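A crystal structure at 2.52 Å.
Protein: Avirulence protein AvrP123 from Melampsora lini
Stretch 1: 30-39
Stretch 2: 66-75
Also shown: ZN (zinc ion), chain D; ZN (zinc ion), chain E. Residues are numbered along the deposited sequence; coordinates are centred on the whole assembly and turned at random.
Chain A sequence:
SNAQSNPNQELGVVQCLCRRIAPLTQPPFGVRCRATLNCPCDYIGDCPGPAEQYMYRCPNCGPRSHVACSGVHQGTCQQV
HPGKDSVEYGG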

ATOM      1  N   GLY A  30      -5.820  -6.714  -0.303  1.00 27.05           N
ATOM      2  CA  GLY A  30      -5.193  -6.555   0.995  1.00 32.48           C
ATOM      3  C   GLY A  30      -3.966  -7.433   1.158  1.00 32.39           C
ATOM      4  O   GLY A  30      -3.854  -8.509   0.575  1.00 25.06           O
ATOM      5  N   VAL A  31      -3.028  -6.962   1.978  1.00 36.07           N
ATOM      6  CA  VAL A  31      -1.763  -7.649   2.208  1.00 19.97           C
ATOM      7  C   VAL A  31      -1.268  -7.321   3.610  1.00 22.98           C
ATOM      8  O   VAL A  31      -1.765  -6.410   4.274  1.00 23.73           O
ATOM      9  CB  VAL A  31      -0.681  -7.260   1.169  1.00 17.76           C
ATOM     10  CG1 VAL A  31      -0.982  -7.882  -0.174  1.00 17.40           C
ATOM     11  CG2 VAL A  31      -0.564  -5.747   1.052  1.00 26.27           C
ATOM     12  N   ARG A  32      -0.266  -8.078   4.057  1.00 35.24           N
ATOM     13  CA  ARG A  32       0.419  -7.770   5.302  1.00 19.32           C
ATOM     14  C   ARG A  32       1.260  -6.517   5.122  1.00 19.06           C
ATOM     15  O   ARG A  32       1.983  -6.380   4.129  1.00 26.28           O
ATOM     16  CB  ARG A  32       1.315  -8.931   5.723  1.00 37.31           C
ATOM     17  CG  ARG A  32       0.600 -10.169   6.225  1.00 21.77           C
ATOM     18  CD  ARG A  32       1.612 -11.255   6.598  1.00 20.16           C
ATOM     19  NE  ARG A  32       0.984 -12.421   7.208  1.00 29.49           N
ATOM     20  CZ  ARG A  32       1.615 -13.561   7.474  1.00 21.03           C
ATOM     21  NH1 ARG A  32       2.900 -13.699   7.176  1.00 26.40           N
ATOM     22  NH2 ARG A  32       0.959 -14.569   8.030  1.00 21.66           N
ATOM     23  N   CYS A  33       1.178  -5.606   6.089  1.00 31.65           N
ATOM     24  CA  CYS A  33       2.045  -4.438   6.120  1.00 27.22           C
ATOM     25  C   CYS A  33       3.349  -4.810   6.815  1.00 32.94           C
ATOM     26  O   CYS A  33       3.336  -5.314   7.943  1.00 30.75           O
ATOM     27  CB  CYS A  33       1.370  -3.273   6.840  1.00 19.94           C
ATOM     28  SG  CYS A  33       2.446  -1.839   6.972  1.00 29.45           S
ATOM     29  N   ARG A  34       4.469  -4.564   6.139  1.00 19.66           N
ATOM     30  CA  ARG A  34       5.787  -4.936   6.639  1.00 19.43           C
ATOM     31  C   ARG A  34       6.535  -3.776   7.288  1.00 29.19           C
ATOM     32  O   ARG A  34       7.688  -3.952   7.692  1.00 35.26           O
ATOM     33  CB  ARG A  34       6.631  -5.514   5.499  1.00 19.07           C
ATOM     34  CG  ARG A  34       6.135  -6.850   4.991  1.00 19.76           C
ATOM     35  CD  ARG A  34       7.000  -7.365   3.863  1.00 19.79           C
ATOM     36  NE  ARG A  34       7.043  -8.823   3.840  1.00 23.92           N
ATOM     37  CZ  ARG A  34       7.788  -9.541   3.005  1.00 31.87           C
ATOM     38  NH1 ARG A  34       8.560  -8.940   2.108  1.00 37.51           N
ATOM     39  NH2 ARG A  34       7.758 -10.864   3.069  1.00 49.33           N
ATOM     40  N   ALA A  35       5.914  -2.605   7.407  1.00 27.70           N
ATOM     41  CA  ALA A  35       6.591  -1.465   8.010  1.00 33.39           C
ATOM     42  C   ALA A  35       6.928  -1.748   9.470  1.00 34.98           C
ATOM     43  O   ALA A  35       6.246  -2.520  10.151  1.00 23.01           O
ATOM     44  CB  ALA A  35       5.719  -0.215   7.910  1.00 23.38           C
ATOM     45  N   THR A  36       8.004  -1.123   9.945  1.00 23.17           N
ATOM     46  CA  THR A  36       8.359  -1.149  11.358  1.00 47.92           C
ATOM     47  C   THR A  36       7.772   0.066  12.063  1.00 26.21           C
ATOM     48  O   THR A  36       7.636   1.143  11.477  1.00 27.76           O
ATOM     49  CB  THR A  36       9.879  -1.162  11.553  1.00 35.58           C
ATOM     50  OG1 THR A  36      10.467  -0.090  10.808  1.00 39.56           O
ATOM     51  CG2 THR A  36      10.479  -2.490  11.105  1.00 24.93           C
ATOM     52  N   LEU A  37       7.433  -0.113  13.333  1.00 28.98           N
ATOM     53  CA  LEU A  37       6.763   0.918  14.112  1.00 45.23           C
ATOM     54  C   LEU A  37       7.767   1.710  14.940  1.00 47.57           C
ATOM     55  O   LEU A  37       8.792   1.185  15.384  1.00 38.33           O
ATOM     56  CB  LEU A  37       5.708   0.298  15.029  1.00 39.47           C
ATOM     57  CG  LEU A  37       4.756  -0.689  14.348  1.00 31.13           C
ATOM     58  CD1 LEU A  37       3.857  -1.358  15.376  1.00 38.91           C
ATOM     59  CD2 LEU A  37       3.928  -0.002  13.267  1.00 29.70           C
ATOM     60  N   ASN A  38       7.456   2.988  15.147  1.00 58.27           N
ATOM     61  CA  ASN A  38       8.276   3.875  15.969  1.00 69.22           C
ATOM     62  C   ASN A  38       7.360   4.603  16.947  1.00 52.67           C
ATOM     63  O   ASN A  38       6.697   5.579  16.584  1.00 56.39           O
ATOM     64  CB  ASN A  38       9.063   4.859  15.108  1.00 78.19           C
ATOM     65  CG  ASN A  38      10.048   4.167  14.185  1.00 83.70           C
ATOM     66  OD1 ASN A  38      10.041   4.387  12.973  1.00 75.69           O
ATOM     67  ND2 ASN A  38      10.902   3.324  14.757  1.00 82.34           N
ATOM     68  N   CYS A  39       7.320   4.115  18.175  1.00 32.67           N
ATOM     69  CA  CYS A  39       6.667   4.769  19.290  1.00 33.63           C
ATOM     70  C   CYS A  39       7.719   5.179  20.313  1.00 50.70           C
ATOM     71  O   CYS A  39       8.835   4.649  20.315  1.00 47.81           O
ATOM     72  CB  CYS A  39       5.631   3.831  19.930  1.00 32.78           C
ATOM     73  SG  CYS A  39       6.303   2.546  20.992  1.00 60.65           S
ATOM     74  N   HIS A  66       3.423  -1.780  -5.835  1.00 21.89           N
ATOM     75  CA  HIS A  66       3.808  -1.204  -4.552  1.00 22.50           C
ATOM     76  C   HIS A  66       2.631  -1.330  -3.595  1.00 22.71           C
ATOM     77  O   HIS A  66       1.483  -1.507  -4.013  1.00 22.67           O
ATOM     78  CB  HIS A  66       4.255   0.263  -4.679  1.00 23.57           C
ATOM     79  CG  HIS A  66       3.129   1.241  -4.810  1.00 24.46           C
ATOM     80  ND1 HIS A  66       2.833   1.882  -5.995  1.00 26.61           N
ATOM     81  CD2 HIS A  66       2.245   1.714  -3.899  1.00 25.15           C
ATOM     82  CE1 HIS A  66       1.809   2.694  -5.811  1.00 25.76           C
ATOM     83  NE2 HIS A  66       1.431   2.609  -4.549  1.00 25.98           N
ATOM     84  N   VAL A  67       2.931  -1.214  -2.301  1.00 23.00           N
ATOM     85  CA  VAL A  67       1.950  -1.414  -1.239  1.00 23.20           C
ATOM     86  C   VAL A  67       1.704  -0.087  -0.533  1.00 24.37           C
ATOM     87  O   VAL A  67       2.623   0.725  -0.372  1.00 31.16           O
ATOM     88  CB  VAL A  67       2.417  -2.497  -0.242  1.00 25.91           C
ATOM     89  CG1 VAL A  67       1.481  -2.589   0.957  1.00 25.83           C
ATOM     90  CG2 VAL A  67       2.505  -3.849  -0.932  1.00 21.62           C
ATOM     91  N   ALA A  68       0.457   0.129  -0.124  1.00 30.19           N
ATOM     92  CA  ALA A  68       0.058   1.310   0.625  1.00 26.08           C
ATOM     93  C   ALA A  68      -0.706   0.871   1.864  1.00 29.44           C
ATOM     94  O   ALA A  68      -1.428  -0.131   1.843  1.00 25.51           O
ATOM     95  CB  ALA A  68      -0.814   2.248  -0.219  1.00 26.96           C
ATOM     96  N   CYS A  69      -0.541   1.630   2.948  1.00 37.49           N
ATOM     97  CA  CYS A  69      -1.099   1.259   4.239  1.00 27.54           C
ATOM     98  C   CYS A  69      -1.637   2.492   4.943  1.00 41.63           C
ATOM     99  O   CYS A  69      -1.001   3.548   4.932  1.00 29.34           O
ATOM    100  CB  CYS A  69      -0.048   0.583   5.131  1.00 26.45           C
ATOM    101  SG  CYS A  69      -0.698  -0.060   6.693  1.00 37.49           S
ATOM    102  N   SER A  70      -2.803   2.342   5.571  1.00 47.25           N
ATOM    103  CA  SER A  70      -3.430   3.414   6.332  1.00 34.73           C
ATOM    104  C   SER A  70      -3.204   3.289   7.833  1.00 51.14           C
ATOM    105  O   SER A  70      -3.640   4.166   8.587  1.00 37.54           O
ATOM    106  CB  SER A  70      -4.933   3.454   6.042  1.00 35.92           C
ATOM    107  OG  SER A  70      -5.183   3.847   4.702  1.00 55.84           O
ATOM    108  N   GLY A  71      -2.546   2.228   8.287  1.00 52.24           N
ATOM    109  CA  GLY A  71      -2.216   2.104   9.693  1.00 43.23           C
ATOM    110  C   GLY A  71      -1.282   3.207  10.152  1.00 41.23           C
ATOM    111  O   GLY A  71      -0.680   3.939   9.366  1.00 54.43           O
ATOM    112  N   VAL A  72      -1.159   3.321  11.471  1.00 35.36           N
ATOM    113  CA  VAL A  72      -0.280   4.310  12.085  1.00 46.99           C
ATOM    114  C   VAL A  72       1.073   3.652  12.321  1.00 43.66           C
ATOM    115  O   VAL A  72       1.176   2.684  13.083  1.00 57.72           O
ATOM    116  CB  VAL A  72      -0.870   4.853  13.395  1.00 37.95           C
ATOM    117  CG1 VAL A  72       0.076   5.865  14.027  1.00 49.01           C
ATOM    118  CG2 VAL A  72      -2.231   5.488  13.144  1.00 34.97           C
ATOM    119  N   HIS A  73       2.108   4.172  11.662  1.00 40.94           N
ATOM    120  CA  HIS A  73       3.462   3.652  11.804  1.00 36.74           C
ATOM    121  C   HIS A  73       4.321   4.462  12.764  1.00 40.35           C
ATOM    122  O   HIS A  73       5.208   3.894  13.410  1.00 57.91           O
ATOM    123  CB  HIS A  73       4.152   3.602  10.436  1.00 48.62           C
ATOM    124  CG  HIS A  73       3.460   2.716   9.446  1.00 59.67           C
ATOM    125  ND1 HIS A  73       3.806   2.676   8.112  1.00 56.16           N
ATOM    126  CD2 HIS A  73       2.444   1.833   9.597  1.00 57.94           C
ATOM    127  CE1 HIS A  73       3.033   1.808   7.484  1.00 40.25           C
ATOM    128  NE2 HIS A  73       2.199   1.281   8.364  1.00 33.66           N
ATOM    129  N   GLN A  74       4.083   5.768  12.873  1.00 46.49           N
ATOM    130  CA  GLN A  74       4.813   6.626  13.797  1.00 48.05           C
ATOM    131  C   GLN A  74       3.825   7.438  14.619  1.00 49.35           C
ATOM    132  O   GLN A  74       2.741   7.791  14.146  1.00 49.17           O
ATOM    133  CB  GLN A  74       5.768   7.584  13.068  1.00 57.04           C
ATOM    134  CG  GLN A  74       6.949   6.914  12.390  1.00 75.76           C
ATOM    135  CD  GLN A  74       7.984   7.915  11.905  1.00 75.40           C
ATOM    136  OE1 GLN A  74       7.932   9.095  12.253  1.00 75.13           O
ATOM    137  NE2 GLN A  74       8.927   7.448  11.094  1.00 72.80           N
ATOM    138  N   GLY A  75       4.210   7.733  15.849  1.00 47.76           N
ATOM    139  CA  GLY A  75       3.396   8.553  16.721  1.00 56.32           C
ATOM    140  C   GLY A  75       3.549   8.113  18.165  1.00 52.95           C
ATOM    141  O   GLY A  75       4.501   7.426  18.524  1.00 45.94           O
TER
HETATM  142 ZN    ZN D 202       1.039  -0.355   8.010  1.00 36.32          ZN
HETATM  143 ZN    ZN E 203       4.784   2.563  22.789  1.00 47.47          ZN

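In small cysteine-rich proteins a metal ion often does the work of a hydrophobic core, and these two stretches of AvrP123, which bury 462 Å² between them, both sides summed, illustrate the principle. The chain D zinc is bound by Cys33 SG (2.3 Å), Cys69 SG (2.2 Å) and His73 NE2 (2.0 Å), with a fourth ligand elsewhere in the structure. Rotamers serve this geometry. Both cysteines point toward the opposite stretch and take t, bringing their sulfurs to the shared metal; Cys33 SG to Cys69 SG is 3.6 Å, far beyond a disulfide. His73, chi1 m and chi2 171°, turns NE2 to the zinc. Backbone amides support the sulfurs: Ala35 N donates to Cys33 SG (3.6 Å) and Gly71 N to Cys69 SG (3.3 Å).

The imidazole is packed as well as ligated. Ala35 CB lies 3.6 Å from the centroid of the His73 ring, over one face, a CH-pi contact 23° off the ring normal. Leu37 (m, t) starts sideways, but its end comes nearer, with Leu37 CD2 4.4 Å from His73 CD2. Beyond the metal, Val31 CG2 meets Val67 CG1 at 3.8 Å.

At the other end backbone takes over: Asn38 N donates to His73 O (3.0 Å), and Gly75 N weakly to Asn38 O (3.4 Å). Gly75 adopts phi/psi 147/-162, where a CB would jam against the preceding carbonyl.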